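PDB 4TN0: UPF0141 protein yjdB from Campylobacter jejuni subsp. jejuni HB93-13, which probably transfers phosphoethanolamine to cell-surface targets through a zinc-binding periplasmic domain of alkaline phosphatase-like fold, and is required for polymyxin resistance and motility in Campylobacter. Local coordinates for residues M1-R11 with F86-V99. Sequence-based numbering, arbitrary orientation.
Sequences MFKTIANDAYR and FQENAMDVLYKTGV
K3 and Q87 form a single parallel beta bridge between residues 1-11 and 86-99: K3 N donates to F86 O (3.1 Å) and K3 O accepts from E88 N. Q87 CA also brings its hydrogen to K3 O. The K3 and Q87 chains run alongside each other, CB against CB, and both being polar they suit a bridge that is partly open to solvent.

Beside the bridge, F2 and F86 make a T-shaped pair, the edge of F2 over the centre of the F86 face, with planes 73° apart. With CG opposite the backbone N (chi1 -176°), the F2 ring is carried across to F86, where CD2 comes within 3.6 Å of F86 CZ. F2 CE2 and CZ also touch the Q87-E88 peptide at Q87 C (3.7 Å), and CE1 meets E88 CG.

Charge and hydrogen bonding centre on E88, whose extended chain carries OE1 to I5 N (2.8 Å). K96 NZ reaches E88 OE1 from the other face of the carboxylate plane (3.0 Å), a salt bridge, and also donates to I5 O (2.6 Å), nearly in line with the carbonyl. A long, extended lysine suits this span, and its charge probably eases the closeness of E88 OE1 to I5 O.

Among apolar contacts, A6 and A9, small enough for the backbone to come close, meet the two methyl branches of V93. I5 CG1 approaches V93 CG2, and its CD1 lies against the E88 carbonyl. Farther on, R11 lays a guanidinium face on V99 CG2 and gives T97 O a weak bond through NH1.

G98 ends helix 90-96 in a Schellman motif; at its positive phi a CB would jam against the preceding carbonyl. N89 and D92 form a capping box at the start. Residues 1-11 thus run along the V93 and K96 side of the helix, while M91 and L94 pack on strand 146-152, and I5 and V93 touch helix 281-288.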
# COMPACT_ATOMS: atom_id res chain seq x y z
N MET A 1 5.81 -21.37 -19.24
CA MET A 1 6.57 -20.27 -19.81
C MET A 1 6.65 -19.11 -18.82
O MET A 1 5.64 -18.71 -18.27
CB MET A 1 5.90 -19.76 -21.09
CG MET A 1 5.60 -20.82 -22.16
SD MET A 1 3.87 -20.74 -22.75
CE MET A 1 3.05 -22.02 -21.79
N PHE A 2 7.84 -18.55 -18.58
CA PHE A 2 7.92 -17.32 -17.79
C PHE A 2 8.23 -16.14 -18.70
O PHE A 2 9.38 -15.92 -19.06
CB PHE A 2 8.96 -17.42 -16.68
CG PHE A 2 9.00 -16.20 -15.79
CD1 PHE A 2 10.02 -15.26 -15.91
CD2 PHE A 2 8.00 -15.98 -14.85
CE1 PHE A 2 10.05 -14.14 -15.10
CE2 PHE A 2 8.02 -14.86 -14.04
CZ PHE A 2 9.04 -13.94 -14.16
N LYS A 3 7.21 -15.35 -19.01
CA LYS A 3 7.34 -14.24 -19.95
C LYS A 3 8.05 -13.05 -19.31
O LYS A 3 7.80 -12.72 -18.16
CB LYS A 3 5.95 -13.83 -20.44
CG LYS A 3 5.88 -12.67 -21.41
CD LYS A 3 4.44 -12.51 -21.90
CE LYS A 3 4.37 -11.74 -23.21
NZ LYS A 3 3.02 -11.79 -23.81
N THR A 4 8.95 -12.42 -20.05
CA THR A 4 9.61 -11.21 -19.60
C THR A 4 8.85 -10.03 -20.17
O THR A 4 8.19 -10.16 -21.21
CB THR A 4 11.10 -11.13 -20.04
OG1 THR A 4 11.20 -11.18 -21.47
CG2 THR A 4 11.91 -12.26 -19.44
N ILE A 5 8.90 -8.88 -19.51
CA ILE A 5 8.20 -7.72 -20.03
C ILE A 5 9.10 -6.52 -20.03
O ILE A 5 10.15 -6.53 -19.38
CB ILE A 5 6.92 -7.38 -19.22
CG1 ILE A 5 7.29 -6.93 -17.80
CG2 ILE A 5 5.95 -8.56 -19.20
CD1 ILE A 5 6.16 -6.16 -17.13
N ALA A 6 8.66 -5.46 -20.72
CA ALA A 6 9.45 -4.24 -20.84
C ALA A 6 10.90 -4.57 -21.20
O ALA A 6 11.84 -4.16 -20.50
CB ALA A 6 9.38 -3.45 -19.54
N ASN A 7 11.08 -5.29 -22.29
CA ASN A 7 12.40 -5.78 -22.67
C ASN A 7 13.34 -4.64 -23.13
O ASN A 7 14.55 -4.82 -23.19
CB ASN A 7 12.27 -6.84 -23.78
CG ASN A 7 11.48 -8.06 -23.34
OD1 ASN A 7 11.74 -8.64 -22.28
ND2 ASN A 7 10.55 -8.50 -24.18
N ASP A 8 12.75 -3.49 -23.45
CA ASP A 8 13.49 -2.31 -23.88
C ASP A 8 13.80 -1.32 -22.75
O ASP A 8 14.03 -0.14 -23.02
CB ASP A 8 12.67 -1.55 -24.93
CG ASP A 8 11.34 -1.08 -24.38
OD1 ASP A 8 10.86 -1.72 -23.42
OD2 ASP A 8 10.78 -0.07 -24.87
N ALA A 9 13.83 -1.76 -21.50
CA ALA A 9 13.89 -0.78 -20.41
C ALA A 9 15.31 -0.46 -19.94
O ALA A 9 16.20 -1.32 -19.98
CB ALA A 9 13.03 -1.26 -19.23
N TYR A 10 15.53 0.77 -19.48
CA TYR A 10 16.86 1.18 -19.02
C TYR A 10 16.81 2.49 -18.22
O TYR A 10 15.84 3.25 -18.29
CB TYR A 10 17.83 1.34 -20.20
CG TYR A 10 17.42 2.42 -21.19
CD1 TYR A 10 17.80 3.75 -21.00
CD2 TYR A 10 16.68 2.11 -22.33
CE1 TYR A 10 17.43 4.75 -21.89
CE2 TYR A 10 16.30 3.10 -23.24
CZ TYR A 10 16.69 4.42 -23.02
OH TYR A 10 16.32 5.43 -23.90
N ARG A 11 17.86 2.71 -17.43
CA ARG A 11 18.11 4.01 -16.79
C ARG A 11 19.52 4.54 -17.10
O ARG A 11 19.73 5.75 -17.26
CB ARG A 11 17.87 3.89 -15.28
CG ARG A 11 16.40 3.62 -14.94
CD ARG A 11 16.13 3.27 -13.46
NE ARG A 11 16.95 3.98 -12.49
CZ ARG A 11 18.04 3.45 -11.95
NH1 ARG A 11 18.41 2.23 -12.30
NH2 ARG A 11 18.75 4.13 -11.07
N PHE A 86 1.85 -15.25 -16.01
CA PHE A 86 3.05 -15.67 -15.32
C PHE A 86 4.25 -14.96 -15.98
O PHE A 86 4.85 -15.47 -16.94
CB PHE A 86 3.18 -17.19 -15.36
CG PHE A 86 4.34 -17.72 -14.56
CD1 PHE A 86 4.59 -17.25 -13.27
CD2 PHE A 86 5.17 -18.71 -15.09
CE1 PHE A 86 5.65 -17.75 -12.52
CE2 PHE A 86 6.24 -19.21 -14.34
CZ PHE A 86 6.48 -18.73 -13.06
N GLN A 87 4.58 -13.78 -15.47
CA GLN A 87 5.50 -12.88 -16.14
C GLN A 87 6.13 -11.89 -15.15
O GLN A 87 5.71 -11.82 -14.01
CB GLN A 87 4.77 -12.12 -17.24
CG GLN A 87 3.83 -11.07 -16.68
CD GLN A 87 2.79 -10.63 -17.68
OE1 GLN A 87 2.28 -11.44 -18.47
NE2 GLN A 87 2.46 -9.35 -17.65
N GLU A 88 7.10 -11.11 -15.62
CA GLU A 88 7.77 -10.12 -14.78
C GLU A 88 6.78 -9.05 -14.31
O GLU A 88 5.81 -8.76 -15.00
CB GLU A 88 8.94 -9.46 -15.54
CG GLU A 88 10.11 -10.39 -15.88
CD GLU A 88 11.22 -9.70 -16.67
OE1 GLU A 88 10.91 -8.96 -17.63
OE2 GLU A 88 12.41 -9.92 -16.35
N ASN A 89 7.05 -8.43 -13.17
CA ASN A 89 6.19 -7.36 -12.66
C ASN A 89 7.02 -6.09 -12.54
O ASN A 89 8.19 -6.09 -12.89
CB ASN A 89 5.56 -7.75 -11.30
CG ASN A 89 6.61 -8.05 -10.20
OD1 ASN A 89 7.32 -7.16 -9.74
ND2 ASN A 89 6.70 -9.32 -9.79
N ALA A 90 6.43 -5.02 -12.04
CA ALA A 90 7.15 -3.76 -11.86
C ALA A 90 8.46 -3.92 -11.07
O ALA A 90 9.45 -3.26 -11.36
CB ALA A 90 6.26 -2.75 -11.18
N MET A 91 8.48 -4.79 -10.06
CA MET A 91 9.68 -4.97 -9.25
C MET A 91 10.83 -5.61 -10.06
O MET A 91 11.99 -5.32 -9.82
CB MET A 91 9.38 -5.83 -8.01
CG MET A 91 8.32 -5.28 -7.08
SD MET A 91 8.74 -3.68 -6.38
CE MET A 91 10.27 -4.11 -5.54
N ASP A 92 10.49 -6.54 -10.94
CA ASP A 92 11.48 -7.16 -11.80
C ASP A 92 12.07 -6.12 -12.74
O ASP A 92 13.26 -6.14 -13.04
CB ASP A 92 10.85 -8.29 -12.62
CG ASP A 92 10.33 -9.41 -11.77
OD1 ASP A 92 11.10 -9.96 -10.94
OD2 ASP A 92 9.13 -9.72 -11.92
N VAL A 93 11.23 -5.23 -13.25
CA VAL A 93 11.70 -4.18 -14.14
C VAL A 93 12.66 -3.25 -13.42
O VAL A 93 13.71 -2.92 -13.95
CB VAL A 93 10.54 -3.38 -14.74
CG1 VAL A 93 11.08 -2.25 -15.62
CG2 VAL A 93 9.66 -4.30 -15.54
N LEU A 94 12.33 -2.86 -12.19
CA LEU A 94 13.24 -1.98 -11.44
C LEU A 94 14.54 -2.70 -11.11
O LEU A 94 15.61 -2.09 -11.16
CB LEU A 94 12.60 -1.48 -10.16
CG LEU A 94 11.32 -0.67 -10.27
CD1 LEU A 94 10.77 -0.45 -8.87
CD2 LEU A 94 11.58 0.64 -10.95
N TYR A 95 14.46 -3.99 -10.80
CA TYR A 95 15.66 -4.76 -10.45
C TYR A 95 16.60 -4.95 -11.63
O TYR A 95 17.81 -4.78 -11.49
CB TYR A 95 15.27 -6.14 -9.91
CG TYR A 95 16.44 -7.08 -9.63
CD1 TYR A 95 17.01 -7.16 -8.37
CD2 TYR A 95 16.97 -7.89 -10.64
CE1 TYR A 95 18.07 -8.02 -8.11
CE2 TYR A 95 18.02 -8.74 -10.40
CZ TYR A 95 18.57 -8.81 -9.13
OH TYR A 95 19.62 -9.67 -8.89
N LYS A 96 16.04 -5.31 -12.78
CA LYS A 96 16.85 -5.59 -13.95
C LYS A 96 17.42 -4.30 -14.53
O LYS A 96 18.32 -4.32 -15.35
CB LYS A 96 16.04 -6.38 -14.98
CG LYS A 96 15.05 -5.56 -15.78
CD LYS A 96 14.26 -6.47 -16.71
CE LYS A 96 13.42 -5.65 -17.67
NZ LYS A 96 12.53 -6.56 -18.43
N THR A 97 16.90 -3.18 -14.05
CA THR A 97 17.24 -1.85 -14.53
C THR A 97 18.19 -1.19 -13.50
O THR A 97 18.53 0.00 -13.56
CB THR A 97 15.93 -1.08 -14.82
OG1 THR A 97 15.45 -1.47 -16.12
CG2 THR A 97 16.10 0.34 -14.85
N GLY A 98 18.65 -2.00 -12.55
CA GLY A 98 19.71 -1.59 -11.64
C GLY A 98 19.28 -0.90 -10.36
O GLY A 98 20.13 -0.51 -9.57
N VAL A 99 17.98 -0.72 -10.15
CA VAL A 99 17.48 -0.15 -8.90
C VAL A 99 17.68 -1.10 -7.72
O VAL A 99 17.51 -2.31 -7.86
CB VAL A 99 16.00 0.21 -9.03
CG1 VAL A 99 15.53 0.99 -7.81
CG2 VAL A 99 15.77 1.01 -10.30